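Local coordinates for protein 2,3-dihydroxybenzoate-AMP ligase (Mycobacterium smegmatis, PDB 5KEI) that belongs to the ANL group of AMP-binding enzymes, pairing a large N-terminal part with a smaller C-terminal domain, at residues L490-E493 and E497-C500; G463-S468 and A525-P530; L477-V482 and H516-Q521. All coordinates share one frame; numbering follows the deposited sequence.

Contact 1 (L490-E493 and E497-C500); sequences LPDE and EKIC
Leu490 and Lys498 face each other as a hydrogen-bonded antiparallel pair near the turn of a beta hairpin, strands 482-492 and 498-505, in the C-terminal domain of this ANL-family enzyme. Two backbone bonds set the register: Leu490 N to Lys498 O at 3.0 Å, nearly straight at 168°, and Lys498 N to Leu490 O at 2.7 Å. Leu490 O also receives a CA-H contact from Glu497 CA at 3.1 Å.

Leu490 and Lys498 share a face of the sheet, and their side chains pack there. Lys498 places CG between its own N and carbonyl carbon (chi1 56°) and runs extended from there, which carries its methylenes obliquely across Leu490 and brings Lys498 CG to 3.8 Å from Leu490 CB. Asp492 meets that lysine stem crosswise, at about a right angle. The opposite charges do not pair: Lys498 NZ stays 4.7 Å from Asp492 OD1, while Asp492 OD2 accepts from the turn nitrogens of Phe494 and Leu495. Glu497 is directed to the other face of the sheet, where OE2 is hydrogen-bonded to Val461 N. Further along the strands, the Leu490 branch ending in CD1 presses on Cys500 CB at 3.5 Å.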
loop_
_atom_site.group_PDB
_atom_site.type_symbol
_atom_site.label_atom_id
_atom_site.label_comp_id
_atom_site.label_asym_id
_atom_site.label_seq_id
_atom_site.Cartn_x
_atom_site.Cartn_y
_atom_site.Cartn_z
ATOM N N LEU A 490 14.863 31.109 -1.180
ATOM C CA LEU A 490 15.863 32.149 -1.386
ATOM C C LEU A 490 15.609 33.304 -0.430
ATOM O O LEU A 490 14.454 33.685 -0.226
ATOM C CB LEU A 490 15.826 32.637 -2.824
ATOM C CG LEU A 490 16.167 31.546 -3.829
ATOM C CD1 LEU A 490 15.819 32.044 -5.209
ATOM C CD2 LEU A 490 17.628 31.160 -3.733
ATOM N N PRO A 491 16.679 33.829 0.199
ATOM C CA PRO A 491 16.604 35.043 1.018
ATOM C C PRO A 491 15.987 36.183 0.240
ATOM O O PRO A 491 16.400 36.457 -0.888
ATOM C CB PRO A 491 18.064 35.324 1.347
ATOM C CG PRO A 491 18.643 33.964 1.459
ATOM C CD PRO A 491 17.991 33.173 0.346
ATOM N N ASP A 492 14.976 36.809 0.828
ATOM C CA ASP A 492 14.244 37.867 0.163
ATOM C C ASP A 492 13.899 38.930 1.179
ATOM O O ASP A 492 13.528 38.641 2.328
ATOM C CB ASP A 492 12.976 37.334 -0.516
ATOM C CG ASP A 492 12.170 38.438 -1.199
ATOM O OD1 ASP A 492 12.436 38.756 -2.380
ATOM O OD2 ASP A 492 11.262 38.995 -0.551
ATOM N N GLU A 493 14.006 40.165 0.712
ATOM C CA GLU A 493 13.918 41.369 1.522
ATOM C C GLU A 493 12.495 41.704 1.976
ATOM O O GLU A 493 12.313 42.422 2.951
ATOM C CB GLU A 493 14.500 42.517 0.697
ATOM C CG GLU A 493 14.807 43.787 1.415
ATOM C CD GLU A 493 15.065 44.902 0.416
ATOM O OE1 GLU A 493 15.472 44.567 -0.722
ATOM O OE2 GLU A 493 14.852 46.091 0.750
ATOM N N GLU A 497 11.790 34.655 2.931
ATOM C CA GLU A 497 12.245 33.678 1.951
ATOM C C GLU A 497 11.260 33.671 0.806
ATOM O O GLU A 497 10.048 33.647 1.034
ATOM C CB GLU A 497 12.364 32.267 2.547
ATOM C CG GLU A 497 13.421 32.122 3.611
ATOM C CD GLU A 497 13.514 30.704 4.168
ATOM O OE1 GLU A 497 14.632 30.300 4.559
ATOM O OE2 GLU A 497 12.481 29.995 4.225
ATOM N N LYS A 498 11.760 33.699 -0.423
ATOM C CA LYS A 498 10.867 33.530 -1.555
ATOM C C LYS A 498 10.971 32.103 -2.087
ATOM O O LYS A 498 11.954 31.388 -1.827
ATOM C CB LYS A 498 11.163 34.545 -2.663
ATOM C CG LYS A 498 12.581 34.550 -3.167
ATOM C CD LYS A 498 12.695 35.466 -4.378
ATOM C CE LYS A 498 14.132 35.563 -4.865
ATOM N NZ LYS A 498 14.271 36.471 -6.043
ATOM N N ILE A 499 9.940 31.701 -2.826
ATOM C CA ILE A 499 9.867 30.364 -3.391
ATOM C C ILE A 499 10.377 30.304 -4.852
ATOM O O ILE A 499 9.748 30.826 -5.770
ATOM C CB ILE A 499 8.420 29.830 -3.329
ATOM C CG1 ILE A 499 7.944 29.703 -1.870
ATOM C CG2 ILE A 499 8.331 28.495 -4.029
ATOM C CD1 ILE A 499 6.450 29.390 -1.732
ATOM N N CYS A 500 11.520 29.661 -5.066
ATOM C CA CYS A 500 11.981 29.447 -6.430
ATOM C C CYS A 500 11.735 28.017 -6.908
ATOM O O CYS A 500 12.283 27.050 -6.353
ATOM C CB CYS A 500 13.459 29.783 -6.565
ATOM S SG CYS A 500 13.903 29.982 -8.291
#

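Contact 2 (G463-S468 and A525-P530); sequences GGENVS and AAHSRP
Glu465 lays its carboxylate over one face of the His527 imidazole, a stacked contact in which the two planes diverge by 29° and Glu465 CD sits off-centre, toward the ring's rim. A bend at chi2 (-57°) folds the acid back over the ring; the closest approach belongs to its stem, Glu465 CG to His527 ND1 at 3.2 Å. Glu465 OE1 lies 3.6 Å from His527 CE1. No hydrogen bond or salt bridge spans the two segments; the pair meets by stacking, perhaps with an electrostatic share that would depend on the imidazole's charge.

The acid and Val467 stand on strand 465-468, which pairs with strand 459-462 in a small antiparallel hairpin, probably part of the A8 sequence motif of ANL enzymes; His527 and Ser528 lie in the loop leading from helix 512-521 to strand 532-535.

Van der Waals packing makes up the rest. Val467 turns CG2 onto two oxygens, at 3.4 Å from Ser528 OG and 3.5 Å from His527 O, and CG1 rests 3.9 Å from Ser528 CB. Val467 also packs on Ile499 of strand 498-505.

Within the loop, His527 ND1 makes a weak bond to Ser528 OG, and Ser528 N bonds Ala525 O at 3.1 Å.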
loop_
_atom_site.group_PDB
_atom_site.type_symbol
_atom_site.label_atom_id
_atom_site.label_comp_id
_atom_site.label_asym_id
_atom_site.label_seq_id
_atom_site.Cartn_x
_atom_site.Cartn_y
_atom_site.Cartn_z
ATOM N N GLY A 463 6.761 34.986 3.773
ATOM C CA GLY A 463 5.853 35.888 4.450
ATOM C C GLY A 463 5.339 35.238 5.720
ATOM O O GLY A 463 6.101 34.638 6.480
ATOM N N GLY A 464 4.038 35.343 5.949
ATOM C CA GLY A 464 3.440 34.775 7.144
ATOM C C GLY A 464 3.006 33.332 6.949
ATOM O O GLY A 464 2.334 32.758 7.806
ATOM N N GLU A 465 3.391 32.749 5.816
ATOM C CA GLU A 465 3.061 31.364 5.525
ATOM C C GLU A 465 4.263 30.470 5.704
ATOM O O GLU A 465 5.383 30.829 5.345
ATOM C CB GLU A 465 2.523 31.211 4.109
ATOM C CG GLU A 465 1.206 31.933 3.883
ATOM C CD GLU A 465 0.111 31.485 4.838
ATOM O OE1 GLU A 465 0.050 30.266 5.144
ATOM O OE2 GLU A 465 -0.696 32.351 5.254
ATOM N N ASN A 466 4.008 29.308 6.292
ATOM C CA ASN A 466 4.978 28.234 6.368
ATOM C C ASN A 466 4.631 27.241 5.271
ATOM O O ASN A 466 3.764 26.385 5.444
ATOM C CB ASN A 466 4.960 27.588 7.754
ATOM C CG ASN A 466 5.345 28.569 8.854
ATOM O OD1 ASN A 466 6.528 28.787 9.116
ATOM N ND2 ASN A 466 4.344 29.196 9.475
ATOM N N VAL A 467 5.279 27.395 4.122
ATOM C CA VAL A 467 4.923 26.622 2.944
ATOM C C VAL A 467 5.718 25.325 2.888
ATOM O O VAL A 467 6.930 25.324 3.116
ATOM C CB VAL A 467 5.167 27.433 1.653
ATOM C CG1 VAL A 467 4.790 26.612 0.427
ATOM C CG2 VAL A 467 4.384 28.738 1.699
ATOM N N SER A 468 5.039 24.220 2.594
ATOM C CA SER A 468 5.735 22.954 2.388
ATOM C C SER A 468 6.264 22.871 0.962
ATOM O O SER A 468 5.491 22.933 0.006
ATOM C CB SER A 468 4.818 21.763 2.674
ATOM O OG SER A 468 5.482 20.548 2.378
ATOM N N ALA A 525 -3.335 28.249 -2.791
ATOM C CA ALA A 525 -3.536 29.694 -2.686
ATOM C C ALA A 525 -2.288 30.442 -3.159
ATOM O O ALA A 525 -1.218 29.851 -3.323
ATOM C CB ALA A 525 -3.891 30.083 -1.270
ATOM N N ALA A 526 -2.431 31.744 -3.383
ATOM C CA ALA A 526 -1.359 32.532 -3.980
ATOM C C ALA A 526 -0.188 32.714 -3.021
ATOM O O ALA A 526 0.888 33.153 -3.430
ATOM C CB ALA A 526 -1.892 33.888 -4.431
ATOM N N HIS A 527 -0.400 32.376 -1.751
ATOM C CA HIS A 527 0.632 32.535 -0.730
ATOM C C HIS A 527 1.567 31.332 -0.665
ATOM O O HIS A 527 2.483 31.296 0.162
ATOM C CB HIS A 527 0.001 32.774 0.643
ATOM C CG HIS A 527 -0.843 31.634 1.138
ATOM N ND1 HIS A 527 -0.318 30.405 1.476
ATOM C CD2 HIS A 527 -2.175 31.552 1.379
ATOM C CE1 HIS A 527 -1.290 29.612 1.889
ATOM N NE2 HIS A 527 -2.427 30.284 1.842
ATOM N N SER A 528 1.315 30.348 -1.525
ATOM C CA SER A 528 2.157 29.165 -1.619
ATOM C C SER A 528 2.569 28.881 -3.058
ATOM O O SER A 528 2.990 27.771 -3.379
ATOM C CB SER A 528 1.444 27.939 -1.035
ATOM O OG SER A 528 1.358 28.014 0.375
ATOM N N ARG A 529 2.443 29.873 -3.930
ATOM C CA ARG A 529 2.841 29.677 -5.312
ATOM C C ARG A 529 4.247 30.216 -5.500
ATOM O O ARG A 529 4.650 31.134 -4.788
ATOM C CB ARG A 529 1.846 30.340 -6.251
ATOM C CG ARG A 529 0.437 29.808 -6.092
ATOM C CD ARG A 529 -0.489 30.426 -7.118
ATOM N NE ARG A 529 -1.884 30.234 -6.753
ATOM C CZ ARG A 529 -2.860 31.059 -7.103
ATOM N NH1 ARG A 529 -2.584 32.134 -7.833
ATOM N NH2 ARG A 529 -4.106 30.811 -6.721
ATOM N N PRO A 530 5.017 29.625 -6.429
ATOM C CA PRO A 530 6.418 30.043 -6.576
ATOM C C PRO A 530 6.521 31.482 -7.075
ATOM O O PRO A 530 5.725 31.867 -7.928
ATOM C CB PRO A 530 6.987 29.071 -7.627
ATOM C CG PRO A 530 5.944 28.052 -7.860
ATOM C CD PRO A 530 4.628 28.652 -7.458
#

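Contact 3 (L477-V482 and H516-Q521); sequences LTHPSV and HAHLEQ
The His518 imidazole is covered on one face by His479 and met at its edge by Thr478. Over that face, His479 CB stands 4.1 Å from the His518 ring centroid and only 10° off the ring normal, the geometry of a CH-pi contact. The His479 ring adds an edge-to-face (T-shaped) aromatic pair: its edge is directed at the His518 face, with centroids 5.0 Å apart and planes at 60°, and His479 CD2 is its leading atom, 3.7 Å from His518 ND1. At the edge of the His479 ring, nearly in its plane, Ser481 N donates to His479 ND1 at 3.0 Å; this fixes the ring's rotation and uses ND1 as an acceptor.

All of this joins helix 512-521 to the loop between helix 469-477 and strand 482-492, where His479-Val482 form a type I beta turn, in the alpha/beta C-terminal domain of the ANL enzymes. His518 holds CG anti to its backbone N (chi1 176°), and this torsion sends the ring out from the helix across to the loop. On the loop side, Pro480 O and the backbone of Ser481 are bonded to Asn506, while Leu515, one turn earlier on the helix, packs on His479 and Val482.

His518 NE2 donates to Thr478 OG1, which lies within a few degrees of the imidazole plane. The same NE2 makes a second, weak bond to His475 O. Since a carbonyl can only accept, the Thr478 hydroxyl donates its hydrogen bond to His475 O, while Thr478 OG1 accepts from His518 NE2 at 2.7 Å.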
loop_
_atom_site.group_PDB
_atom_site.type_symbol
_atom_site.label_atom_id
_atom_site.label_comp_id
_atom_site.label_asym_id
_atom_site.label_seq_id
_atom_site.Cartn_x
_atom_site.Cartn_y
_atom_site.Cartn_z
ATOM N N LEU A 477 4.437 18.702 -10.141
ATOM C CA LEU A 477 4.697 17.460 -10.858
ATOM C C LEU A 477 3.456 16.899 -11.567
ATOM O O LEU A 477 3.593 16.135 -12.514
ATOM C CB LEU A 477 5.270 16.413 -9.896
ATOM C CG LEU A 477 6.704 16.675 -9.416
ATOM C CD1 LEU A 477 7.030 15.865 -8.179
ATOM C CD2 LEU A 477 7.694 16.376 -10.523
ATOM N N THR A 478 2.255 17.289 -11.141
ATOM C CA THR A 478 1.047 16.804 -11.811
ATOM C C THR A 478 0.813 17.490 -13.146
ATOM O O THR A 478 -0.124 17.152 -13.862
ATOM C CB THR A 478 -0.221 16.989 -10.957
ATOM O OG1 THR A 478 -0.589 18.376 -10.914
ATOM C CG2 THR A 478 -0.013 16.424 -9.545
ATOM N N HIS A 479 1.653 18.469 -13.462
ATOM C CA HIS A 479 1.686 19.085 -14.786
ATOM C C HIS A 479 2.465 18.172 -15.743
ATOM O O HIS A 479 3.570 17.694 -15.413
ATOM C CB HIS A 479 2.329 20.467 -14.698
ATOM C CG HIS A 479 2.026 21.373 -15.848
ATOM N ND1 HIS A 479 2.543 21.177 -17.111
ATOM C CD2 HIS A 479 1.295 22.512 -15.916
ATOM C CE1 HIS A 479 2.125 22.143 -17.912
ATOM N NE2 HIS A 479 1.370 22.970 -17.210
ATOM N N PRO A 480 1.885 17.909 -16.927
ATOM C CA PRO A 480 2.501 17.058 -17.959
ATOM C C PRO A 480 3.817 17.622 -18.499
ATOM O O PRO A 480 4.616 16.879 -19.065
ATOM C CB PRO A 480 1.436 17.014 -19.061
ATOM C CG PRO A 480 0.600 18.238 -18.833
ATOM C CD PRO A 480 0.567 18.415 -17.344
ATOM N N SER A 481 4.043 18.917 -18.324
ATOM C CA SER A 481 5.283 19.528 -18.790
ATOM C C SER A 481 6.381 19.499 -17.732
ATOM O O SER A 481 7.555 19.633 -18.058
ATOM C CB SER A 481 5.034 20.968 -19.250
ATOM O OG SER A 481 4.234 20.997 -20.426
ATOM N N VAL A 482 6.001 19.318 -16.471
ATOM C CA VAL A 482 6.982 19.225 -15.394
ATOM C C VAL A 482 7.408 17.772 -15.145
ATOM O O VAL A 482 6.631 16.943 -14.626
ATOM C CB VAL A 482 6.445 19.819 -14.081
ATOM C CG1 VAL A 482 7.528 19.794 -13.009
ATOM C CG2 VAL A 482 5.935 21.233 -14.302
ATOM N N HIS A 516 1.225 28.819 -12.401
ATOM C CA HIS A 516 0.343 29.437 -11.401
ATOM C C HIS A 516 -1.128 29.066 -11.633
ATOM O O HIS A 516 -1.850 28.738 -10.698
ATOM C CB HIS A 516 0.498 30.967 -11.409
ATOM C CG HIS A 516 1.529 31.484 -10.454
ATOM N ND1 HIS A 516 1.224 32.357 -9.427
ATOM C CD2 HIS A 516 2.861 31.259 -10.365
ATOM C CE1 HIS A 516 2.323 32.642 -8.757
ATOM N NE2 HIS A 516 3.333 31.985 -9.303
ATOM N N ALA A 517 -1.572 29.122 -12.882
ATOM C CA ALA A 517 -2.936 28.711 -13.219
ATOM C C ALA A 517 -3.187 27.239 -12.846
ATOM O O ALA A 517 -4.245 26.892 -12.319
ATOM C CB ALA A 517 -3.199 28.935 -14.698
ATOM N N HIS A 518 -2.204 26.385 -13.125
ATOM C CA HIS A 518 -2.292 24.959 -12.799
ATOM C C HIS A 518 -2.384 24.744 -11.299
ATOM O O HIS A 518 -3.128 23.878 -10.831
ATOM C CB HIS A 518 -1.083 24.202 -13.360
ATOM C CG HIS A 518 -1.044 22.751 -12.986
ATOM N ND1 HIS A 518 -1.641 21.767 -13.747
ATOM C CD2 HIS A 518 -0.477 22.117 -11.929
ATOM C CE1 HIS A 518 -1.441 20.592 -13.176
ATOM N NE2 HIS A 518 -0.739 20.777 -12.071
ATOM N N LEU A 519 -1.620 25.528 -10.542
ATOM C CA LEU A 519 -1.662 25.427 -9.085
ATOM C C LEU A 519 -3.000 25.864 -8.488
ATOM O O LEU A 519 -3.429 25.318 -7.476
ATOM C CB LEU A 519 -0.538 26.247 -8.459
ATOM C CG LEU A 519 0.840 25.703 -8.805
ATOM C CD1 LEU A 519 1.892 26.433 -8.009
ATOM C CD2 LEU A 519 0.890 24.203 -8.550
ATOM N N GLU A 520 -3.648 26.847 -9.107
ATOM C CA GLU A 520 -4.904 27.382 -8.589
ATOM C C GLU A 520 -6.070 26.412 -8.817
ATOM O O GLU A 520 -6.911 26.212 -7.936
ATOM C CB GLU A 520 -5.207 28.736 -9.234
ATOM C CG GLU A 520 -6.562 29.299 -8.857
ATOM C CD GLU A 520 -6.922 30.521 -9.674
ATOM O OE1 GLU A 520 -6.364 30.674 -10.785
ATOM O OE2 GLU A 520 -7.760 31.325 -9.206
ATOM N N GLN A 521 -6.104 25.809 -10.003
ATOM C CA GLN A 521 -7.088 24.775 -10.331
ATOM C C GLN A 521 -7.002 23.572 -9.379
ATOM O O GLN A 521 -7.993 22.866 -9.180
ATOM C CB GLN A 521 -6.909 24.303 -11.778
ATOM C CG GLN A 521 -7.172 25.386 -12.832
ATOM C CD GLN A 521 -8.624 25.871 -12.841
ATOM O OE1 GLN A 521 -8.946 26.919 -12.267
ATOM N NE2 GLN A 521 -9.502 25.116 -13.505
#

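In the fold
Followed from the N terminus, segment 463-468 comes first and waits longest for its partner: contact 2 closes only when the chain arrives at 525-530. Within that span, contact 3 opens at 477-482 and is completed by helix residues 516-521. Innermost is contact 1, a short hairpin between 490-493 and 497-500, so the three loops are nested and none cross. Contact 1 belongs to the sheet edge, contact 3 to a helix and a turn, and contact 2 brings the preceding small hairpin to the loop after that helix. Ile499 CG2 packs 3.5 Å from Pro530 CA, linking contacts 1 and 2; Pro530 O, probably hydrogen-bonded to His516 NE2 at 2.8 Å, links contacts 2 and 3.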